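Local coordinates for pyruvate carboxylase protein (Rhizobium etli, PDB 2QF7), which is a biotin-dependent carboxylase that joins an ATP-grasp domain, a TIM barrel and a biotin-carrier domain in one chain, at residues F606-P611 / T1003-A1008; N641-V646 / K968-D973; A876-D881 / D901-M906. One frame throughout, in Å; residues are numbered along the deposited sequence.

How the interactions relate
Interactions 1 and 2 are surface contacts that dock connections of the TIM barrel onto the helical region after it: the turn between helices 599-607 and 611-621 meets helix 999-1012, and the start of helix 644-657 meets the loop leading into helix 972-983. Interaction 3 is buried and joins two helices, 872-885 and 895-909, of the later region alone. The two surface contacts differ in chemistry: in interaction 1 a phenylalanine ring lies against backbone without a hydrogen bond across, whereas interaction 2 has direct and water-linked ones. Interaction 3 is almost wholly apolar. Helix 972-983 connects the first two, since its Leu983 packs on Ala1006 and Leu1007; their centres are about 23 Å apart.

Interaction 1: F606-P611 / T1003-A1008; sequences FLTEDP and TDFALA
Phe1005 carries most of this contact, laying its ring against the backbone of Thr608, Glu609 and Asp610 where the chain turns between two helices of the TIM barrel. The packing is van der Waals throughout, with no hydrogen bond from one segment to the other. CE1 of Phe1005 rests 3.4 Å from Thr608 C and equally close to Glu609 N, while CZ lies 3.5 Å from Asp610 N. Both Thr608 C and Asp610 N approach the ring obliquely. Glu609 O stands over one face, 3.9 Å above the ring plane and shifted toward the rim, whereas Thr608 O comes to the edge in the plane. CG of Phe1005 is anti to the backbone N (chi1 169°), which carries the ring out from its helix to the turn.

Aliphatic contacts flank the ring. CB of Asp610 touches Phe1005 CZ at 3.8 Å, and one helical turn beyond Phe1005 the methyl of Ala1008 meets Thr608, CB to CG2, at 3.9 Å.

The polar groups of the turn are engaged by other partners. Thr608 OG1 hydrogen-bonds to Tyr1023 OH, Glu609 forms a salt bridge with Arg614, and Asp610 OD1 caps helix 611-621 by accepting from Trp612 N. These bonds probably help to hold the backbone on which the ring rests.

Thr608 leaves helix 599-607 with positive phi (46°), and Asp610 is the N-cap of the next helix, so the ring meets the short link between the two helices. That link belongs to the connection from barrel strand 591-596 to strand 626-632. Phe1005 also packs on Met604 of helix 599-607, and helix 972-983 lies against helix 999-1012 through Leu983, which touches Ala1006 and Leu1007.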
loop_
_atom_site.group_PDB
_atom_site.type_symbol
_atom_site.label_atom_id
_atom_site.label_comp_id
_atom_site.label_asym_id
_atom_site.label_seq_id
_atom_site.Cartn_x
_atom_site.Cartn_y
_atom_site.Cartn_z
ATOM N N PHE A 606 23.460 3.626 20.121
ATOM C CA PHE A 606 22.071 4.043 19.877
ATOM C C PHE A 606 21.931 5.257 18.967
ATOM O O PHE A 606 20.841 5.491 18.409
ATOM C CB PHE A 606 21.355 4.335 21.213
ATOM C CG PHE A 606 21.163 3.087 22.092
ATOM C CD1 PHE A 606 20.503 1.970 21.589
ATOM C CD2 PHE A 606 21.653 3.047 23.402
ATOM C CE1 PHE A 606 20.327 0.828 22.367
ATOM C CE2 PHE A 606 21.472 1.903 24.206
ATOM C CZ PHE A 606 20.801 0.812 23.692
ATOM N N LEU A 607 22.996 6.053 18.848
ATOM C CA LEU A 607 22.921 7.259 18.018
ATOM C C LEU A 607 23.769 7.161 16.757
ATOM O O LEU A 607 23.799 8.103 15.975
ATOM C CB LEU A 607 23.337 8.506 18.830
ATOM C CG LEU A 607 22.607 8.703 20.168
ATOM C CD1 LEU A 607 23.165 9.880 21.013
ATOM C CD2 LEU A 607 21.062 8.884 19.828
ATOM N N THR A 608 24.426 6.021 16.554
ATOM C CA THR A 608 25.332 5.807 15.391
ATOM C C THR A 608 26.276 7.033 15.176
ATOM O O THR A 608 26.402 7.549 14.048
ATOM C CB THR A 608 24.573 5.635 14.109
ATOM O OG1 THR A 608 23.253 5.114 14.347
ATOM C CG2 THR A 608 25.364 4.689 13.073
ATOM N N GLU A 609 26.933 7.474 16.232
ATOM C CA GLU A 609 27.931 8.554 16.119
ATOM C C GLU A 609 29.115 8.402 17.039
ATOM O O GLU A 609 29.048 7.661 18.036
ATOM C CB GLU A 609 27.288 9.922 16.301
ATOM C CG GLU A 609 26.698 10.174 17.681
ATOM C CD GLU A 609 25.783 11.421 17.694
ATOM O OE1 GLU A 609 25.345 11.865 16.621
ATOM O OE2 GLU A 609 25.465 11.916 18.784
ATOM N N ASP A 610 30.187 9.119 16.683
ATOM C CA ASP A 610 31.515 8.959 17.269
ATOM C C ASP A 610 31.696 9.873 18.488
ATOM O O ASP A 610 31.640 11.100 18.345
ATOM C CB ASP A 610 32.537 9.258 16.142
ATOM C CG ASP A 610 33.985 9.121 16.576
ATOM O OD1 ASP A 610 34.269 8.979 17.762
ATOM O OD2 ASP A 610 34.839 9.121 15.679
ATOM N N PRO A 611 31.909 9.310 19.711
ATOM C CA PRO A 611 32.058 10.264 20.820
ATOM C C PRO A 611 33.294 11.186 20.675
ATOM O O PRO A 611 33.338 12.276 21.264
ATOM C CB PRO A 611 32.207 9.356 22.065
ATOM C CG PRO A 611 32.794 8.067 21.510
ATOM C CD PRO A 611 32.060 7.918 20.164
ATOM N N THR A 1003 32.920 -2.038 16.849
ATOM C CA THR A 1003 32.921 -2.737 15.571
ATOM C C THR A 1003 31.626 -2.498 14.810
ATOM O O THR A 1003 31.666 -2.180 13.638
ATOM C CB THR A 1003 33.126 -4.273 15.725
ATOM O OG1 THR A 1003 34.375 -4.498 16.365
ATOM C CG2 THR A 1003 33.165 -4.932 14.383
ATOM N N ASP A 1004 30.488 -2.669 15.482
ATOM C CA ASP A 1004 29.176 -2.435 14.875
ATOM C C ASP A 1004 29.055 -0.983 14.355
ATOM O O ASP A 1004 28.494 -0.736 13.276
ATOM C CB ASP A 1004 28.083 -2.660 15.935
ATOM C CG ASP A 1004 27.842 -4.149 16.241
ATOM O OD1 ASP A 1004 28.460 -5.031 15.631
ATOM O OD2 ASP A 1004 27.016 -4.404 17.121
ATOM N N PHE A 1005 29.525 -0.028 15.157
ATOM C CA PHE A 1005 29.488 1.382 14.752
ATOM C C PHE A 1005 30.342 1.624 13.493
ATOM O O PHE A 1005 29.911 2.300 12.603
ATOM C CB PHE A 1005 29.955 2.297 15.895
ATOM C CG PHE A 1005 30.195 3.710 15.471
ATOM C CD1 PHE A 1005 29.135 4.506 14.993
ATOM C CD2 PHE A 1005 31.488 4.247 15.499
ATOM C CE1 PHE A 1005 29.386 5.824 14.562
ATOM C CE2 PHE A 1005 31.742 5.565 15.088
ATOM C CZ PHE A 1005 30.683 6.353 14.612
ATOM N N ALA A 1006 31.577 1.114 13.454
ATOM C CA ALA A 1006 32.470 1.357 12.301
ATOM C C ALA A 1006 31.847 0.800 11.030
ATOM O O ALA A 1006 31.953 1.403 9.974
ATOM C CB ALA A 1006 33.838 0.728 12.547
ATOM N N LEU A 1007 31.206 -0.370 11.132
ATOM C CA LEU A 1007 30.545 -0.985 9.995
ATOM C C LEU A 1007 29.291 -0.219 9.563
ATOM O O LEU A 1007 29.044 -0.075 8.382
ATOM C CB LEU A 1007 30.240 -2.473 10.281
ATOM C CG LEU A 1007 31.471 -3.378 10.489
ATOM C CD1 LEU A 1007 31.072 -4.753 11.000
ATOM C CD2 LEU A 1007 32.287 -3.533 9.182
ATOM N N ALA A 1008 28.498 0.267 10.514
ATOM C CA ALA A 1008 27.341 1.121 10.177
ATOM C C ALA A 1008 27.804 2.477 9.581
ATOM O O ALA A 1008 27.139 3.021 8.680
ATOM C CB ALA A 1008 26.445 1.349 11.411
#

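Interaction 2: N641-V646 / K968-D973; sequences NYPDNV and KEADLD
Asn645 holds its CG between the backbone N and the carbonyl carbon (chi1 73°), directing the amide from the first turn of a TIM-barrel helix, 644-657, onto the backbone of Ala970. There it makes a two-bond grip on a single residue. Ala970 N donates to Asn645 OD1 at 2.9 Å, tilted 24° from the carbonyl plane, and Asn645 ND2 donates to Ala970 O at 2.8 Å, with that acceptor close to the amide plane. Using both ends of the amide should fix its rotation. Glu969 crosses the Asn645 side chain at about a right angle, its CG 3.6 Å from the amide CG.

Apolar groups fill in around the grip. Pro643, the N-cap residue, sets its CG 4.1 Å from Ala970 CB, and CG2 of Val646 reaches Ala970 CB at 3.5 Å and, more loosely, Leu972 CD2. Val646 and Leu972 both also pack on Leu996 of helix 989-997, joining barrel and helical region. Water extends the polar seam to the N-terminal end of the barrel helix: water 1 accepts from Asp644 N at 3.0 Å and water 2 from Asn645 N at 3.0 Å, and both lie within hydrogen-bonding distance of Lys968 O and probably link to it.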
loop_
_atom_site.group_PDB
_atom_site.type_symbol
_atom_site.label_atom_id
_atom_site.label_comp_id
_atom_site.label_asym_id
_atom_site.label_seq_id
_atom_site.Cartn_x
_atom_site.Cartn_y
_atom_site.Cartn_z
ATOM N N ASN A 641 36.327 -4.667 34.002
ATOM C CA ASN A 641 37.678 -4.242 34.403
ATOM C C ASN A 641 38.626 -4.464 33.217
ATOM O O ASN A 641 38.471 -5.412 32.459
ATOM C CB ASN A 641 38.176 -5.048 35.639
ATOM C CG ASN A 641 37.350 -4.777 36.888
ATOM O OD1 ASN A 641 36.880 -5.705 37.552
ATOM N ND2 ASN A 641 37.120 -3.510 37.178
ATOM N N TYR A 642 39.615 -3.604 33.081
ATOM C CA TYR A 642 40.618 -3.720 32.001
ATOM C C TYR A 642 42.014 -3.673 32.613
ATOM O O TYR A 642 42.194 -3.083 33.705
ATOM C CB TYR A 642 40.480 -2.523 31.012
ATOM C CG TYR A 642 39.095 -2.358 30.429
ATOM C CD1 TYR A 642 38.711 -3.049 29.276
ATOM C CD2 TYR A 642 38.156 -1.525 31.038
ATOM C CE1 TYR A 642 37.414 -2.886 28.745
ATOM C CE2 TYR A 642 36.891 -1.385 30.526
ATOM C CZ TYR A 642 36.518 -2.066 29.383
ATOM O OH TYR A 642 35.232 -1.878 28.879
ATOM N N PRO A 643 43.002 -4.252 31.922
ATOM C CA PRO A 643 44.391 -4.044 32.367
ATOM C C PRO A 643 44.756 -2.577 32.510
ATOM O O PRO A 643 44.243 -1.718 31.753
ATOM C CB PRO A 643 45.216 -4.689 31.257
ATOM C CG PRO A 643 44.329 -5.664 30.638
ATOM C CD PRO A 643 42.937 -5.103 30.714
ATOM N N ASP A 644 45.606 -2.286 33.496
ATOM C CA ASP A 644 46.191 -0.957 33.683
ATOM C C ASP A 644 46.642 -0.310 32.358
ATOM O O ASP A 644 46.305 0.842 32.086
ATOM C CB ASP A 644 47.365 -1.018 34.682
ATOM C CG ASP A 644 46.928 -1.496 36.073
ATOM O OD1 ASP A 644 45.677 -1.567 36.354
ATOM O OD2 ASP A 644 47.839 -1.790 36.888
ATOM N N ASN A 645 47.411 -1.023 31.537
ATOM C CA ASN A 645 47.873 -0.400 30.264
ATOM C C ASN A 645 46.732 0.099 29.359
ATOM O O ASN A 645 46.879 1.119 28.683
ATOM C CB ASN A 645 48.924 -1.262 29.527
ATOM C CG ASN A 645 48.348 -2.514 28.869
ATOM O OD1 ASN A 645 47.399 -3.136 29.355
ATOM N ND2 ASN A 645 48.952 -2.903 27.768
ATOM N N VAL A 646 45.577 -0.577 29.410
ATOM C CA VAL A 646 44.405 -0.182 28.632
ATOM C C VAL A 646 43.802 1.072 29.234
ATOM O O VAL A 646 43.448 2.007 28.511
ATOM C CB VAL A 646 43.360 -1.317 28.538
ATOM C CG1 VAL A 646 42.007 -0.794 27.921
ATOM C CG2 VAL A 646 43.915 -2.474 27.716
ATOM N N LYS A 968 46.389 -8.930 33.180
ATOM C CA LYS A 968 47.834 -8.803 32.986
ATOM C C LYS A 968 48.194 -7.424 32.402
ATOM O O LYS A 968 47.906 -6.354 33.013
ATOM C CB LYS A 968 48.418 -10.008 32.202
ATOM C CG LYS A 968 48.000 -11.411 32.769
ATOM C CD LYS A 968 48.785 -11.698 34.100
ATOM C CE LYS A 968 48.416 -13.092 34.646
ATOM N NZ LYS A 968 48.652 -14.199 33.664
ATOM N N GLU A 969 48.818 -7.438 31.246
ATOM C CA GLU A 969 48.946 -6.266 30.431
ATOM C C GLU A 969 48.264 -6.759 29.165
ATOM O O GLU A 969 48.446 -7.924 28.788
ATOM C CB GLU A 969 50.419 -6.017 30.146
ATOM C CG GLU A 969 50.833 -4.581 30.337
ATOM C CD GLU A 969 52.277 -4.385 29.944
ATOM O OE1 GLU A 969 52.867 -3.384 30.402
ATOM O OE2 GLU A 969 52.817 -5.218 29.171
ATOM N N ALA A 970 47.454 -5.918 28.528
ATOM C CA ALA A 970 46.919 -6.280 27.236
ATOM C C ALA A 970 48.046 -6.169 26.227
ATOM O O ALA A 970 48.954 -5.349 26.398
ATOM C CB ALA A 970 45.767 -5.346 26.859
ATOM N N ASP A 971 48.009 -6.989 25.183
ATOM C CA ASP A 971 49.008 -6.893 24.104
ATOM C C ASP A 971 48.414 -5.922 23.061
ATOM O O ASP A 971 47.631 -6.327 22.185
ATOM C CB ASP A 971 49.279 -8.279 23.523
ATOM C CG ASP A 971 50.354 -8.278 22.428
ATOM O OD1 ASP A 971 50.735 -7.195 21.922
ATOM O OD2 ASP A 971 50.791 -9.390 22.053
ATOM N N LEU A 972 48.757 -4.641 23.191
ATOM C CA LEU A 972 48.079 -3.596 22.409
ATOM C C LEU A 972 48.390 -3.649 20.907
ATOM O O LEU A 972 47.512 -3.370 20.101
ATOM C CB LEU A 972 48.303 -2.175 22.992
ATOM C CG LEU A 972 47.884 -1.863 24.438
ATOM C CD1 LEU A 972 48.337 -0.431 24.866
ATOM C CD2 LEU A 972 46.384 -2.013 24.661
ATOM N N ASP A 973 49.608 -4.032 20.520
ATOM C CA ASP A 973 49.910 -4.140 19.092
ATOM C C ASP A 973 49.135 -5.295 18.455
ATOM O O ASP A 973 48.725 -5.197 17.311
ATOM C CB ASP A 973 51.429 -4.273 18.817
ATOM C CG ASP A 973 52.229 -3.029 19.257
ATOM O OD1 ASP A 973 51.664 -1.917 19.375
ATOM O OD2 ASP A 973 53.448 -3.162 19.502
HETATM O O HOH W 1 46.627 -4.620 35.009
HETATM O O HOH W 2 48.816 -3.528 32.528
#

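Interaction 3: A876-D881 / D901-M906; sequences AQAYAD and DMALMM
A crossing of two helices, 872-885 and 895-909, in the all-helical part of the conserved carboxylase domain brings Ala878 against Ala903 at its closest point. The short axes pass 8.1 Å apart, with their N-to-C directions 122° from each other. Small residues make this approach possible. Ala878 CB meets Ala903 CB at 3.9 Å. Ala878 CB also lies 3.7 Å from Ala903 O. The methyl of Ala903 in turn presses on the opposing helix backbone, its CB 3.5 Å from Tyr879 N.

Tyr879 borders this alanine pair. Its CB meets Ala903 CB at 4.0 Å, while that methyl lies oblique to the ring. The ring also packs on Leu859 of helix 853-865, and its hydroxyl has a weak hydrogen bond with Gln855. The Tyr879 side chain is about 13 Å from a bound zinc ion, too far to take part in its coordination.

Met906, one turn after Ala903, extends the contact toward the C-terminal side of the first segment. Its CB touches Ala878 CB at 4.2 Å; beyond it the chain bends at chi3, and SD lies 4.1 Å from Ala878 O. Met906 also packs on Val913 and Val916 of helix 913-917, which gives the buried seam a third helical wall. Where the Met906 methyl comes loosely toward Asp881 CB, Gln877 NE2 donates to Asp881 OD1 from above the carboxylate plane, 46° out of it.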
loop_
_atom_site.group_PDB
_atom_site.type_symbol
_atom_site.label_atom_id
_atom_site.label_comp_id
_atom_site.label_asym_id
_atom_site.label_seq_id
_atom_site.Cartn_x
_atom_site.Cartn_y
_atom_site.Cartn_z
ATOM N N ALA A 876 11.859 -0.331 46.231
ATOM C CA ALA A 876 12.647 0.731 46.859
ATOM C C ALA A 876 13.026 0.363 48.294
ATOM O O ALA A 876 14.158 0.613 48.704
ATOM C CB ALA A 876 11.902 2.067 46.782
ATOM N N GLN A 877 12.115 -0.269 49.044
ATOM C CA GLN A 877 12.428 -0.743 50.388
ATOM C C GLN A 877 13.420 -1.913 50.361
ATOM O O GLN A 877 14.344 -1.964 51.184
ATOM C CB GLN A 877 11.166 -1.123 51.167
ATOM C CG GLN A 877 11.387 -1.602 52.608
ATOM C CD GLN A 877 11.924 -0.468 53.493
ATOM O OE1 GLN A 877 11.273 0.566 53.631
ATOM N NE2 GLN A 877 13.116 -0.647 54.052
ATOM N N ALA A 878 13.232 -2.857 49.415
ATOM C CA ALA A 878 14.181 -3.972 49.273
ATOM C C ALA A 878 15.574 -3.441 48.944
ATOM O O ALA A 878 16.558 -4.016 49.392
ATOM C CB ALA A 878 13.715 -5.008 48.210
ATOM N N TYR A 879 15.649 -2.367 48.158
ATOM C CA TYR A 879 16.909 -1.703 47.832
ATOM C C TYR A 879 17.609 -1.165 49.098
ATOM O O TYR A 879 18.797 -1.462 49.348
ATOM C CB TYR A 879 16.650 -0.609 46.792
ATOM C CG TYR A 879 17.846 0.026 46.131
ATOM C CD1 TYR A 879 18.218 -0.339 44.836
ATOM C CD2 TYR A 879 18.603 1.025 46.781
ATOM C CE1 TYR A 879 19.317 0.241 44.217
ATOM C CE2 TYR A 879 19.682 1.642 46.137
ATOM C CZ TYR A 879 20.044 1.220 44.867
ATOM O OH TYR A 879 21.105 1.814 44.202
ATOM N N ALA A 880 16.864 -0.429 49.929
ATOM C CA ALA A 880 17.379 -0.026 51.247
ATOM C C ALA A 880 17.833 -1.220 52.124
ATOM O O ALA A 880 18.943 -1.199 52.689
ATOM C CB ALA A 880 16.354 0.863 51.962
ATOM N N ASP A 881 17.004 -2.267 52.238
ATOM C CA ASP A 881 17.375 -3.426 53.044
ATOM C C ASP A 881 18.598 -4.133 52.490
ATOM O O ASP A 881 19.453 -4.579 53.264
ATOM C CB ASP A 881 16.228 -4.436 53.170
ATOM C CG ASP A 881 15.036 -3.864 53.900
ATOM O OD1 ASP A 881 15.228 -2.916 54.693
ATOM O OD2 ASP A 881 13.910 -4.378 53.677
ATOM N N ASP A 901 19.773 -5.209 41.278
ATOM C CA ASP A 901 19.543 -6.627 40.938
ATOM C C ASP A 901 19.099 -7.395 42.162
ATOM O O ASP A 901 18.196 -8.252 42.114
ATOM C CB ASP A 901 20.834 -7.244 40.390
ATOM C CG ASP A 901 21.129 -6.795 38.984
ATOM O OD1 ASP A 901 20.216 -6.189 38.375
ATOM O OD2 ASP A 901 22.266 -7.016 38.489
ATOM N N MET A 902 19.749 -7.126 43.286
ATOM C CA MET A 902 19.412 -7.844 44.512
ATOM C C MET A 902 17.985 -7.547 44.965
ATOM O O MET A 902 17.253 -8.454 45.335
ATOM C CB MET A 902 20.389 -7.477 45.628
ATOM C CG MET A 902 20.371 -8.432 46.812
ATOM S SD MET A 902 20.945 -10.114 46.440
ATOM C CE MET A 902 19.437 -11.084 46.678
ATOM N N ALA A 903 17.626 -6.260 44.967
ATOM C CA ALA A 903 16.282 -5.781 45.338
ATOM C C ALA A 903 15.186 -6.378 44.456
ATOM O O ALA A 903 14.161 -6.763 44.956
ATOM C CB ALA A 903 16.227 -4.272 45.260
ATOM N N LEU A 904 15.392 -6.363 43.138
ATOM C CA LEU A 904 14.438 -7.000 42.211
ATOM C C LEU A 904 14.232 -8.448 42.489
ATOM O O LEU A 904 13.092 -8.936 42.477
ATOM C CB LEU A 904 14.847 -6.783 40.739
ATOM C CG LEU A 904 14.879 -5.334 40.232
ATOM C CD1 LEU A 904 15.614 -5.296 38.874
ATOM C CD2 LEU A 904 13.484 -4.716 40.120
ATOM N N MET A 905 15.312 -9.172 42.789
ATOM C CA MET A 905 15.163 -10.584 43.128
ATOM C C MET A 905 14.449 -10.801 44.444
ATOM O O MET A 905 13.636 -11.732 44.620
ATOM C CB MET A 905 16.536 -11.262 43.212
ATOM C CG MET A 905 16.428 -12.642 43.805
ATOM S SD MET A 905 17.968 -13.555 43.709
ATOM C CE MET A 905 18.095 -13.620 41.888
ATOM N N MET A 906 14.761 -9.961 45.420
ATOM C CA MET A 906 14.074 -10.082 46.717
ATOM C C MET A 906 12.551 -9.876 46.567
ATOM O O MET A 906 11.763 -10.587 47.176
ATOM C CB MET A 906 14.653 -9.042 47.688
ATOM C CG MET A 906 16.030 -9.467 48.244
ATOM S SD MET A 906 16.818 -8.053 49.051
ATOM C CE MET A 906 16.096 -8.146 50.670
#